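Long-range contacts in glycerophosphodiester phosphodiesterase (Cytophaga hutchinsonii ATCC 33406, PDB 3CH0), which belongs to the glycerophosphoryl diester phosphodiesterase family, whose members are built on a TIM-barrel fold of parallel strands ringed by helices: residues A[24-29]-A[113-118]; A[166-171]-A[188-193]; A[180-185]-A[209-214]; A[192-197]-A[216-221]. All coordinates share one frame; numbering follows the deposited sequence. Where two conformers were deposited one is given.

Contact 1 of 4, residues A[24-29]-A[113-118]; sequences NTIAAF and VKPLFR
Pro115 sits tightly against the residues that lead into helix 26-35, with its ring directed at them. Its CD lies 3.2 Å from Asn24 O, and its CG is 3.6 Å from the same oxygen, so the ring edge next to the proline nitrogen rests on a carbonyl group. At CB the contact turns apolar: Pro115 CB meets Ile26 CG1 at 3.8 Å, and the two side chains run antiparallel alongside one another. The torsion of Ile26 (chi1 -68°) puts CG1 beside its own backbone N, and CD1 also approaches Pro115 CB.

The end at Val113 is looser. Thr25 CG2 comes only to 3.9 Å from Val113 O, while the Val113 side chain points away and is exposed. No direct hydrogen bond joins the segments; instead a water accepts from Ile26 N at 2.9 Å and donates to Val113 O at 2.8 Å, giving this N-H of the first helical turn a partner.

Thr25 is the N-cap. Its OG1 accepts from Ala28 N at 3.2 Å in a nearly straight bond (162°) and is also hydrogen-bonded to Pro22 O. Asn24, just before it, reaches Asp43 of strand 39-46 through ND2. The arrangement is a capped helix start lodged against the segment leading into helix 117-127; both helices belong to the outer layer of the TIM barrel.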
# COMPACT_ATOMS: atom_id res chain seq x y z
N ASN A 24 2.01 -2.58 -8.13
CA ASN A 24 2.92 -1.51 -7.74
C ASN A 24 3.75 -0.97 -8.94
O ASN A 24 4.83 -0.43 -8.75
CB ASN A 24 3.83 -1.94 -6.58
CG ASN A 24 3.17 -1.82 -5.22
OD1 ASN A 24 2.36 -0.92 -4.96
ND2 ASN A 24 3.53 -2.75 -4.31
N THR A 25 3.12 -0.99 -10.12
CA THR A 25 3.77 -0.49 -11.34
C THR A 25 2.99 0.71 -11.84
O THR A 25 1.80 0.90 -11.58
CB THR A 25 3.83 -1.58 -12.43
OG1 THR A 25 2.50 -1.95 -12.81
CG2 THR A 25 4.64 -2.78 -11.95
N ILE A 26 3.70 1.52 -12.61
CA ILE A 26 3.07 2.70 -13.22
C ILE A 26 1.89 2.24 -14.09
O ILE A 26 0.83 2.86 -14.07
CB ILE A 26 4.07 3.48 -14.07
CG1 ILE A 26 5.15 4.14 -13.18
CG2 ILE A 26 3.35 4.54 -14.95
CD1 ILE A 26 4.64 5.05 -12.09
N ALA A 27 2.02 1.11 -14.78
CA ALA A 27 0.85 0.61 -15.53
C ALA A 27 -0.35 0.36 -14.61
O ALA A 27 -1.47 0.77 -14.92
CB ALA A 27 1.18 -0.65 -16.31
N ALA A 28 -0.13 -0.31 -13.48
CA ALA A 28 -1.21 -0.57 -12.55
C ALA A 28 -1.82 0.71 -11.99
O ALA A 28 -3.04 0.85 -11.84
CB ALA A 28 -0.74 -1.50 -11.36
N PHE A 29 -0.96 1.66 -11.63
CA PHE A 29 -1.47 2.91 -11.08
C PHE A 29 -2.26 3.68 -12.12
O PHE A 29 -3.28 4.25 -11.80
CB PHE A 29 -0.42 3.80 -10.49
CG PHE A 29 0.30 3.14 -9.33
CD1 PHE A 29 -0.40 2.74 -8.23
CD2 PHE A 29 1.67 2.91 -9.37
CE1 PHE A 29 0.23 2.11 -7.17
CE2 PHE A 29 2.32 2.26 -8.30
CZ PHE A 29 1.55 1.86 -7.23
N VAL A 113 8.79 -2.47 -14.46
CA VAL A 113 9.83 -2.39 -13.46
C VAL A 113 9.29 -1.72 -12.21
O VAL A 113 8.22 -1.15 -12.23
CB VAL A 113 11.10 -1.70 -14.00
CG1 VAL A 113 11.57 -2.45 -15.28
CG2 VAL A 113 10.85 -0.19 -14.26
N LYS A 114 10.05 -1.82 -11.13
CA LYS A 114 9.70 -1.09 -9.90
C LYS A 114 10.03 0.37 -10.05
O LYS A 114 11.22 0.73 -10.27
CB LYS A 114 10.51 -1.66 -8.72
CG LYS A 114 10.22 -3.11 -8.42
CD LYS A 114 10.96 -3.59 -7.17
CE LYS A 114 10.64 -5.00 -6.79
NZ LYS A 114 9.33 -5.24 -6.18
N PRO A 115 9.00 1.24 -9.97
CA PRO A 115 9.22 2.69 -10.18
C PRO A 115 9.65 3.40 -8.90
O PRO A 115 9.41 2.93 -7.79
CB PRO A 115 7.84 3.17 -10.63
CG PRO A 115 6.89 2.28 -9.81
CD PRO A 115 7.57 0.94 -9.70
N LEU A 116 10.22 4.58 -9.06
CA LEU A 116 10.38 5.48 -7.96
C LEU A 116 9.01 6.00 -7.51
O LEU A 116 8.07 6.28 -8.31
CB LEU A 116 11.24 6.67 -8.38
CG LEU A 116 12.68 6.35 -8.73
CD1 LEU A 116 13.31 7.52 -9.49
CD2 LEU A 116 13.48 6.04 -7.48
N PHE A 117 8.93 6.26 -6.21
CA PHE A 117 7.80 6.93 -5.62
C PHE A 117 7.52 8.28 -6.35
O PHE A 117 6.40 8.64 -6.67
CB PHE A 117 8.08 7.18 -4.12
CG PHE A 117 6.99 7.84 -3.31
CD1 PHE A 117 5.64 7.67 -3.51
CD2 PHE A 117 7.36 8.62 -2.20
CE1 PHE A 117 4.71 8.28 -2.66
CE2 PHE A 117 6.44 9.19 -1.34
CZ PHE A 117 5.13 9.05 -1.59
N ARG A 118 8.60 9.01 -6.63
CA ARG A 118 8.48 10.28 -7.34
C ARG A 118 7.78 10.10 -8.70
O ARG A 118 7.00 10.97 -9.07
CB ARG A 118 9.86 10.93 -7.52
CG ARG A 118 9.78 12.37 -8.05
CD ARG A 118 11.18 12.90 -8.15
NE ARG A 118 11.72 13.16 -6.82
CZ ARG A 118 12.94 13.63 -6.57
NH1 ARG A 118 13.78 13.98 -7.56
NH2 ARG A 118 13.30 13.80 -5.31
O HOH W 1 6.45 0.81 -13.19

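Contact 2 of 4, residues A[166-171]-A[188-193]; sequences HITDRF and YPDIKL
The Phe171 ring meets Ile191 obliquely, CD1 standing 4.3 Å from Ile191 CG2, and elsewhere on its rim CE2 touches Phe117. The same Ile191 CG2 lies 3.9 Å from Phe171 O, so one methyl group touches both the ring and the carbonyl oxygen. The second flat group, the carboxylate of Asp190, receives a methyl at one oxygen: Thr168 CG2 is 3.5 Å from Asp190 OD2, and the two side chains cross at about a right angle. Thr168 CG2 also packs on Ile191 CG1 at 3.8 Å, while its OG1, beside the backbone N, faces a bridging water.

Several polar links run through water. One water lies 3.0 Å from Thr168 OG1 and donates to Asp190 OD2 at 3.1 Å. Another accepts from Lys192 N at 3.0 Å and from Lys192 NZ at 2.9 Å, close to the carbonyl oxygens of Thr168 and Phe171. Bends at chi3 and chi4 (-65° and -62°) curl the lysine chain back so that its amino group shares a water with its own backbone N-H.

The water on Lys192 lies beside the start of strand 171-175, whose Leu173 bonds to the backbone of Lys192. Helix 151-164 covers Thr168 and Phe171 through Ile162, while Ile191 packs on Met184 of helix 178-187, the helix that connects strands 171-175 and 192-197.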
# COMPACT_ATOMS: atom_id res chain seq x y z
N HIS A 166 3.77 18.54 -2.94
CA HIS A 166 2.65 19.21 -2.36
C HIS A 166 1.38 18.37 -2.32
O HIS A 166 0.28 18.85 -2.55
CB HIS A 166 2.40 20.55 -3.10
CG HIS A 166 3.59 21.45 -3.07
ND1 HIS A 166 3.81 22.32 -2.03
CD2 HIS A 166 4.67 21.53 -3.87
CE1 HIS A 166 4.96 22.95 -2.22
NE2 HIS A 166 5.51 22.47 -3.33
N ILE A 167 1.56 17.09 -1.95
CA ILE A 167 0.42 16.19 -1.88
C ILE A 167 -0.01 15.80 -0.44
O ILE A 167 -0.88 14.96 -0.24
CB ILE A 167 0.63 14.90 -2.73
CG1 ILE A 167 1.81 14.08 -2.20
CG2 ILE A 167 0.79 15.22 -4.25
CD1 ILE A 167 1.98 12.75 -2.90
N THR A 168 0.52 16.49 0.56
CA THR A 168 0.23 16.20 1.96
C THR A 168 -1.23 16.00 2.28
O THR A 168 -1.57 15.03 2.95
CB THR A 168 0.77 17.36 2.85
OG1 THR A 168 2.18 17.43 2.63
CG2 THR A 168 0.39 17.17 4.33
N ASP A 169 -2.12 16.86 1.81
CA ASP A 169 -3.50 16.78 2.23
C ASP A 169 -4.29 15.68 1.54
O ASP A 169 -5.43 15.46 1.88
CB ASP A 169 -4.22 18.12 2.09
CG ASP A 169 -3.64 19.19 3.01
OD1 ASP A 169 -3.07 18.84 4.08
OD2 ASP A 169 -3.80 20.37 2.66
N ARG A 170 -3.67 15.02 0.55
CA ARG A 170 -4.27 13.88 -0.14
C ARG A 170 -3.51 12.56 0.13
O ARG A 170 -3.68 11.61 -0.59
CB ARG A 170 -4.38 14.15 -1.65
CG ARG A 170 -5.52 15.10 -1.93
CD ARG A 170 -5.69 15.45 -3.38
NE ARG A 170 -4.62 16.29 -3.86
CZ ARG A 170 -3.71 15.96 -4.78
NH1 ARG A 170 -3.69 14.78 -5.40
NH2 ARG A 170 -2.79 16.85 -5.13
N PHE A 171 -2.67 12.58 1.17
CA PHE A 171 -1.78 11.49 1.47
C PHE A 171 -2.12 10.86 2.81
O PHE A 171 -2.29 11.55 3.82
CB PHE A 171 -0.31 11.92 1.51
CG PHE A 171 0.60 10.77 1.18
CD1 PHE A 171 0.99 9.87 2.18
CD2 PHE A 171 1.03 10.53 -0.12
CE1 PHE A 171 1.77 8.72 1.83
CE2 PHE A 171 1.81 9.44 -0.41
CZ PHE A 171 2.17 8.57 0.55
N TYR A 188 5.52 14.81 11.79
CA TYR A 188 4.75 15.27 10.64
C TYR A 188 3.26 15.11 10.89
O TYR A 188 2.57 14.38 10.19
CB TYR A 188 5.17 14.48 9.37
CG TYR A 188 6.64 14.53 9.12
CD1 TYR A 188 7.28 15.74 8.80
CD2 TYR A 188 7.39 13.40 9.22
CE1 TYR A 188 8.65 15.79 8.58
CE2 TYR A 188 8.74 13.40 9.02
CZ TYR A 188 9.41 14.63 8.67
OH TYR A 188 10.77 14.61 8.51
N PRO A 189 2.73 15.78 11.92
CA PRO A 189 1.33 15.60 12.34
C PRO A 189 0.28 15.97 11.32
O PRO A 189 -0.88 15.61 11.52
CB PRO A 189 1.21 16.51 13.57
CG PRO A 189 2.29 17.47 13.38
CD PRO A 189 3.42 16.80 12.74
N ASP A 190 0.66 16.66 10.24
CA ASP A 190 -0.30 17.03 9.20
C ASP A 190 -0.60 15.90 8.21
O ASP A 190 -1.51 16.02 7.35
CB ASP A 190 0.07 18.31 8.45
CG ASP A 190 1.45 18.28 7.82
OD1 ASP A 190 2.33 17.48 8.22
OD2 ASP A 190 1.68 19.15 6.92
N ILE A 191 0.14 14.79 8.30
CA ILE A 191 -0.09 13.68 7.37
C ILE A 191 -0.93 12.61 8.05
O ILE A 191 -0.58 12.13 9.11
CB ILE A 191 1.21 13.10 6.87
CG1 ILE A 191 2.01 14.16 6.10
CG2 ILE A 191 0.94 11.79 6.03
CD1 ILE A 191 3.42 13.70 5.75
N LYS A 192 -2.10 12.34 7.49
CA LYS A 192 -3.04 11.35 8.03
C LYS A 192 -2.34 9.99 8.14
O LYS A 192 -1.59 9.65 7.25
CB LYS A 192 -4.26 11.18 7.15
CG LYS A 192 -5.24 12.35 7.19
CD LYS A 192 -6.52 12.07 6.37
CE LYS A 192 -6.27 11.92 4.86
NZ LYS A 192 -5.71 13.13 4.21
N LEU A 193 -2.60 9.24 9.23
CA LEU A 193 -2.03 7.91 9.40
C LEU A 193 -3.10 6.85 9.40
O LEU A 193 -4.19 7.02 9.95
CB LEU A 193 -1.22 7.87 10.68
CG LEU A 193 -0.10 8.89 10.82
CD1 LEU A 193 0.62 8.70 12.17
CD2 LEU A 193 0.91 8.77 9.66
O HOH W 2 -2.98 13.79 5.04
O HOH W 3 3.73 17.48 5.22
O HOH W 4 -3.25 16.74 5.74

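Contact 3 of 4, residues A[180-185]-A[209-214]; sequences ALEYMH and KLSFTP. With EDO (1,2-ethanediol), chain F.
His185 and Phe212 lie face to face, their ring centroids 3.8 Å apart and their planes within 5° of parallel. Because the two side chains come from opposing directions and overlap, each also lays its own CB over the partner's ring: His185 CB is 3.9 Å from the centroid of Phe212, and Phe212 CB sits over the imidazole in the same way, making a reciprocal pair of CH-pi contacts. His185 ND1 rests over the phenyl face, 3.5 Å from Phe212 CD2.

Glu182, one helical turn earlier, approaches the same phenyl group from its edge. Its CD lies in the ring plane, and OE1 comes to 3.7 Å from Phe212 CD1. The glutamate chain bends at chi2 (-71°), and its carboxylate reaches Ser211 with both oxygens, each through its syn lone pair: Ser211 OG donates to Glu182 OE1 at 2.6 Å, and Ser211 N donates to Glu182 OE2 at 2.8 Å. A water between Glu182 OE2 and Lys209 O donates to both. Deeper in, Leu181 CB and Leu210 CD2 pack obliquely at 4.1 Å, next to Phe212 CZ.

Helix 178-187 is thus fixed to the loop between helix 203-207 and strand 216-219; a 1,2-ethanediol lies beside that loop, its O2 2.8 Å from Leu210 O. With a hydroxyl, a backbone N-H and a water all donating to it, and the weakly positive rim of a phenyl ring alongside, the Glu182 carboxylate is probably held as an anion, in keeping with its partly exposed position.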
# COMPACT_ATOMS: atom_id res chain seq x y z
N ALA A 180 7.01 3.53 13.22
CA ALA A 180 6.91 4.45 12.09
C ALA A 180 5.67 5.36 12.31
O ALA A 180 5.73 6.58 12.07
CB ALA A 180 6.75 3.68 10.76
N LEU A 181 4.54 4.82 12.83
CA LEU A 181 3.38 5.66 13.10
C LEU A 181 3.66 6.73 14.19
O LEU A 181 3.27 7.86 14.07
CB LEU A 181 2.17 4.80 13.43
CG LEU A 181 1.76 3.80 12.36
CD1 LEU A 181 0.67 2.86 12.91
CD2 LEU A 181 1.35 4.54 11.08
N GLU A 182 4.36 6.31 15.24
CA GLU A 182 4.69 7.26 16.31
C GLU A 182 5.58 8.38 15.78
O GLU A 182 5.41 9.58 16.13
CB GLU A 182 5.37 6.57 17.50
CG GLU A 182 4.48 5.61 18.25
CD GLU A 182 3.38 6.20 19.08
OE1 GLU A 182 3.25 7.45 19.24
OE2 GLU A 182 2.58 5.39 19.64
N TYR A 183 6.59 8.01 15.01
CA TYR A 183 7.54 8.98 14.44
C TYR A 183 6.81 9.97 13.55
O TYR A 183 6.97 11.20 13.62
CB TYR A 183 8.63 8.27 13.65
CG TYR A 183 9.62 9.24 13.06
CD1 TYR A 183 10.65 9.71 13.83
CD2 TYR A 183 9.45 9.74 11.78
CE1 TYR A 183 11.56 10.63 13.33
CE2 TYR A 183 10.38 10.65 11.24
CZ TYR A 183 11.43 11.11 12.03
OH TYR A 183 12.36 12.03 11.57
N MSE A 184 5.99 9.44 12.63
CA MSE A 184 5.19 10.30 11.76
C MSE A 184 4.28 11.24 12.52
O MSE A 184 4.18 12.43 12.20
CB MSE A 184 4.30 9.47 10.83
CG MSE A 184 5.01 8.65 9.79
SE MSE A 184 5.88 9.74 8.44
CE MSE A 184 4.33 10.65 7.78
N HIS A 185 3.61 10.72 13.54
CA HIS A 185 2.68 11.52 14.30
C HIS A 185 3.36 12.65 15.02
O HIS A 185 2.81 13.77 15.08
CB HIS A 185 1.98 10.63 15.28
CG HIS A 185 0.99 11.34 16.15
ND1 HIS A 185 -0.17 11.89 15.67
CD2 HIS A 185 1.00 11.56 17.49
CE1 HIS A 185 -0.84 12.45 16.68
NE2 HIS A 185 -0.16 12.22 17.80
N LYS A 209 -1.59 -0.02 21.69
CA LYS A 209 -0.23 -0.13 21.16
C LYS A 209 0.29 1.20 20.58
O LYS A 209 1.49 1.32 20.32
CB LYS A 209 -0.15 -1.24 20.10
CG LYS A 209 -0.55 -2.59 20.69
CD LYS A 209 -0.62 -3.68 19.64
CE LYS A 209 -1.13 -4.98 20.26
NZ LYS A 209 -1.26 -6.01 19.17
N LEU A 210 -0.59 2.18 20.43
CA LEU A 210 -0.23 3.53 19.95
C LEU A 210 -0.55 4.54 21.04
O LEU A 210 -1.45 4.32 21.84
CB LEU A 210 -1.03 3.92 18.70
CG LEU A 210 -0.69 3.16 17.41
CD1 LEU A 210 -1.70 3.53 16.33
CD2 LEU A 210 0.71 3.42 16.96
N SER A 211 0.17 5.65 21.04
CA SER A 211 -0.05 6.74 21.99
C SER A 211 -1.11 7.76 21.56
O SER A 211 -1.38 8.74 22.28
CB SER A 211 1.28 7.47 22.22
OG SER A 211 1.60 8.30 21.09
N PHE A 212 -1.74 7.55 20.42
CA PHE A 212 -2.66 8.48 19.82
C PHE A 212 -3.63 7.68 18.98
O PHE A 212 -3.42 6.48 18.68
CB PHE A 212 -1.90 9.47 18.93
CG PHE A 212 -1.26 8.82 17.75
CD1 PHE A 212 -0.07 8.16 17.86
CD2 PHE A 212 -1.88 8.89 16.49
CE1 PHE A 212 0.49 7.51 16.76
CE2 PHE A 212 -1.30 8.26 15.38
CZ PHE A 212 -0.12 7.59 15.53
N THR A 213 -4.68 8.35 18.56
CA THR A 213 -5.72 7.73 17.73
C THR A 213 -5.42 8.14 16.29
O THR A 213 -5.48 9.31 15.94
CB THR A 213 -7.12 8.23 18.13
OG1 THR A 213 -7.34 7.89 19.50
CG2 THR A 213 -8.19 7.56 17.27
N PRO A 214 -5.14 7.15 15.41
CA PRO A 214 -4.85 7.46 14.02
C PRO A 214 -6.13 7.82 13.25
O PRO A 214 -7.25 7.59 13.72
CB PRO A 214 -4.27 6.13 13.49
CG PRO A 214 -4.98 5.10 14.30
CD PRO A 214 -5.12 5.73 15.69
C1 EDO F . -4.93 6.74 23.08
O1 EDO F . -5.12 7.82 22.14
C2 EDO F . -4.00 5.70 22.48
O2 EDO F . -3.87 4.51 23.26
O HOH W 5 3.67 2.84 19.91

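Contact 4 of 4, residues A[192-197]-A[216-221]. With EDO (1,2-ethanediol), chain E; EDO (1,2-ethanediol), chain D.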
# COMPACT_ATOMS: atom_id res chain seq x y z
N LYS A 192 -2.10 12.34 7.49
CA LYS A 192 -3.04 11.35 8.03
C LYS A 192 -2.34 9.99 8.14
O LYS A 192 -1.59 9.65 7.25
CB LYS A 192 -4.26 11.18 7.15
CG LYS A 192 -5.24 12.35 7.19
CD LYS A 192 -6.52 12.07 6.37
CE LYS A 192 -6.27 11.92 4.86
NZ LYS A 192 -5.71 13.13 4.21
N LEU A 193 -2.60 9.24 9.23
CA LEU A 193 -2.03 7.91 9.40
C LEU A 193 -3.10 6.85 9.40
O LEU A 193 -4.19 7.02 9.95
CB LEU A 193 -1.22 7.87 10.68
CG LEU A 193 -0.10 8.89 10.82
CD1 LEU A 193 0.62 8.70 12.17
CD2 LEU A 193 0.91 8.77 9.66
N SER A 194 -2.73 5.69 8.83
CA SER A 194 -3.49 4.51 8.91
C SER A 194 -2.73 3.38 9.62
O SER A 194 -1.57 3.04 9.27
CB SER A 194 -3.85 4.04 7.49
OG SER A 194 -4.49 2.74 7.55
N TYR A 195 -3.40 2.78 10.62
CA TYR A 195 -2.84 1.74 11.40
C TYR A 195 -3.29 0.37 10.88
O TYR A 195 -4.46 -0.01 10.93
CB TYR A 195 -3.39 1.94 12.84
CG TYR A 195 -3.01 0.95 13.88
CD1 TYR A 195 -1.76 0.33 13.89
CD2 TYR A 195 -3.83 0.79 14.99
CE1 TYR A 195 -1.39 -0.54 14.93
CE2 TYR A 195 -3.49 -0.05 16.02
CZ TYR A 195 -2.28 -0.69 16.01
OH TYR A 195 -1.86 -1.54 17.03
N LEU A 196 -2.32 -0.32 10.30
CA LEU A 196 -2.50 -1.65 9.78
C LEU A 196 -2.39 -2.67 10.90
O LEU A 196 -1.44 -2.65 11.69
CB LEU A 196 -1.47 -1.98 8.70
CG LEU A 196 -1.61 -1.23 7.40
CD1 LEU A 196 -0.37 -1.33 6.49
CD2 LEU A 196 -2.85 -1.78 6.68
N VAL A 197 -3.38 -3.56 10.94
CA VAL A 197 -3.51 -4.58 11.98
C VAL A 197 -3.80 -5.92 11.36
O VAL A 197 -4.70 -6.08 10.56
CB VAL A 197 -4.61 -4.22 13.01
CG1 VAL A 197 -4.83 -5.44 13.98
CG2 VAL A 197 -4.21 -2.91 13.69
N VAL A 216 -7.18 6.35 10.42
CA VAL A 216 -7.76 5.17 9.80
C VAL A 216 -7.32 3.96 10.60
O VAL A 216 -6.16 3.87 10.98
CB VAL A 216 -7.36 5.04 8.32
CG1 VAL A 216 -7.85 3.77 7.69
CG2 VAL A 216 -7.84 6.25 7.52
N TYR A 217 -8.28 3.06 10.85
CA TYR A 217 -8.01 1.75 11.37
C TYR A 217 -8.15 0.81 10.17
O TYR A 217 -9.19 0.79 9.49
CB TYR A 217 -9.01 1.40 12.48
CG TYR A 217 -8.67 0.15 13.22
CD1 TYR A 217 -7.62 0.11 14.14
CD2 TYR A 217 -9.38 -1.00 12.98
CE1 TYR A 217 -7.28 -1.04 14.81
CE2 TYR A 217 -9.05 -2.14 13.64
CZ TYR A 217 -8.02 -2.16 14.59
OH TYR A 217 -7.64 -3.30 15.29
N SER A 218 -7.12 0.03 9.89
CA SER A 218 -7.06 -0.73 8.63
C SER A 218 -6.68 -2.19 8.96
O SER A 218 -5.51 -2.57 8.83
CB SER A 218 -6.07 -0.07 7.66
OG SER A 218 -6.12 -0.66 6.39
N PRO A 219 -7.67 -3.01 9.37
CA PRO A 219 -7.45 -4.40 9.71
C PRO A 219 -7.66 -5.39 8.56
O PRO A 219 -8.39 -5.10 7.64
CB PRO A 219 -8.55 -4.63 10.75
CG PRO A 219 -9.70 -3.84 10.17
CD PRO A 219 -9.07 -2.61 9.57
N ASP A 220 -6.97 -6.53 8.68
CA ASP A 220 -7.28 -7.71 7.87
C ASP A 220 -8.79 -7.92 7.97
O ASP A 220 -9.38 -7.91 9.08
CB ASP A 220 -6.50 -8.86 8.46
CG ASP A 220 -6.55 -10.12 7.65
OD1 ASP A 220 -7.60 -10.46 7.16
OD2 ASP A 220 -5.54 -10.85 7.62
N VAL A 221 -9.41 -8.10 6.81
CA VAL A 221 -10.85 -8.28 6.73
C VAL A 221 -11.38 -9.34 7.71
O VAL A 221 -12.49 -9.17 8.24
CB VAL A 221 -11.29 -8.57 5.29
CG1 VAL A 221 -10.63 -9.83 4.77
CG2 VAL A 221 -12.81 -8.63 5.20
C1 EDO E . -7.46 -10.55 3.80
O1 EDO E . -6.41 -10.28 2.89
C2 EDO E . -7.53 -12.04 4.13
O2 EDO E . -6.66 -12.37 5.21
C1 EDO D . -5.84 -12.22 10.79
O1 EDO D . -5.16 -12.56 12.01
C2 EDO D . -5.55 -13.27 9.73
O2 EDO D . -6.36 -13.19 8.58
O HOH W 6 -4.50 1.34 5.26
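Tyr195 and Tyr217 both carry CG anti to the backbone N (chi1 178° and -171°); as the residues are paired in register on one face of the sheet, their side chains run alongside each other from neighbouring parallel strands. These strands, 192-197 and 216-219, belong to a beta-alpha-beta unit of the TIM barrel, with helix 203-207 between them in sequence. The rings meet obliquely, Tyr195 CD2 lying 3.9 Å from Tyr217 CE1. Val197 fills the corner they form: its CG2 stands 3.6 Å above the Tyr195 ring plane, over the centre, and reaches Tyr217 CE1 at 3.8 Å. This face packs on the outer helices, Tyr195 on Leu181 and Tyr217 on Leu203 and Leu207; Tyr195 OH is hydrogen-bonded to Gln206 O.

Ser194, Leu196, Val216 and Ser218 occupy the other face. A water lies 2.7 Å from Ser194 OG and donates to Ser218 OG at 2.8 Å, and Ser218 OG is also hydrogen-bonded to Ile240 O. Leu196, alongside, lies near a bound citric acid.

The backbones alternate donors and acceptors in regular parallel fashion: Val216 N gives to Leu193 O, Tyr195 N to Val216 O, Ser218 N to Tyr195 O and Val197 N to Ser218 O. Asp220, whose carboxylate accepts from two 1,2-ethanediol molecules, closes the ladder through its backbone: its N lies 3.0 Å from Val197 O, almost exactly in line with the carbonyl bond (178°).

Overall arrangement
Contact 1 closes along the chain before the other three open, and its centre lies about 28 Å from that of contact 3 and 23 Å from that of contact 4, both on the opposite side of the chain's centre. Contacts 2, 3 and 4 form a continuous group with centres 12 to 16 Å apart. Contacts 2 and 4 share Lys192 and Leu193 on strand 192-197, while contacts 2 and 3 alternate in sequence, as do 3 and 4. Leu193 links them, packing on Leu181, Met184 and Phe212. Contact 1 meets contact 2 through Phe117 and Phe171. Contacts 2 to 4 tie successive beta-alpha units together, while contact 1 joins two helix starts elsewhere in the barrel.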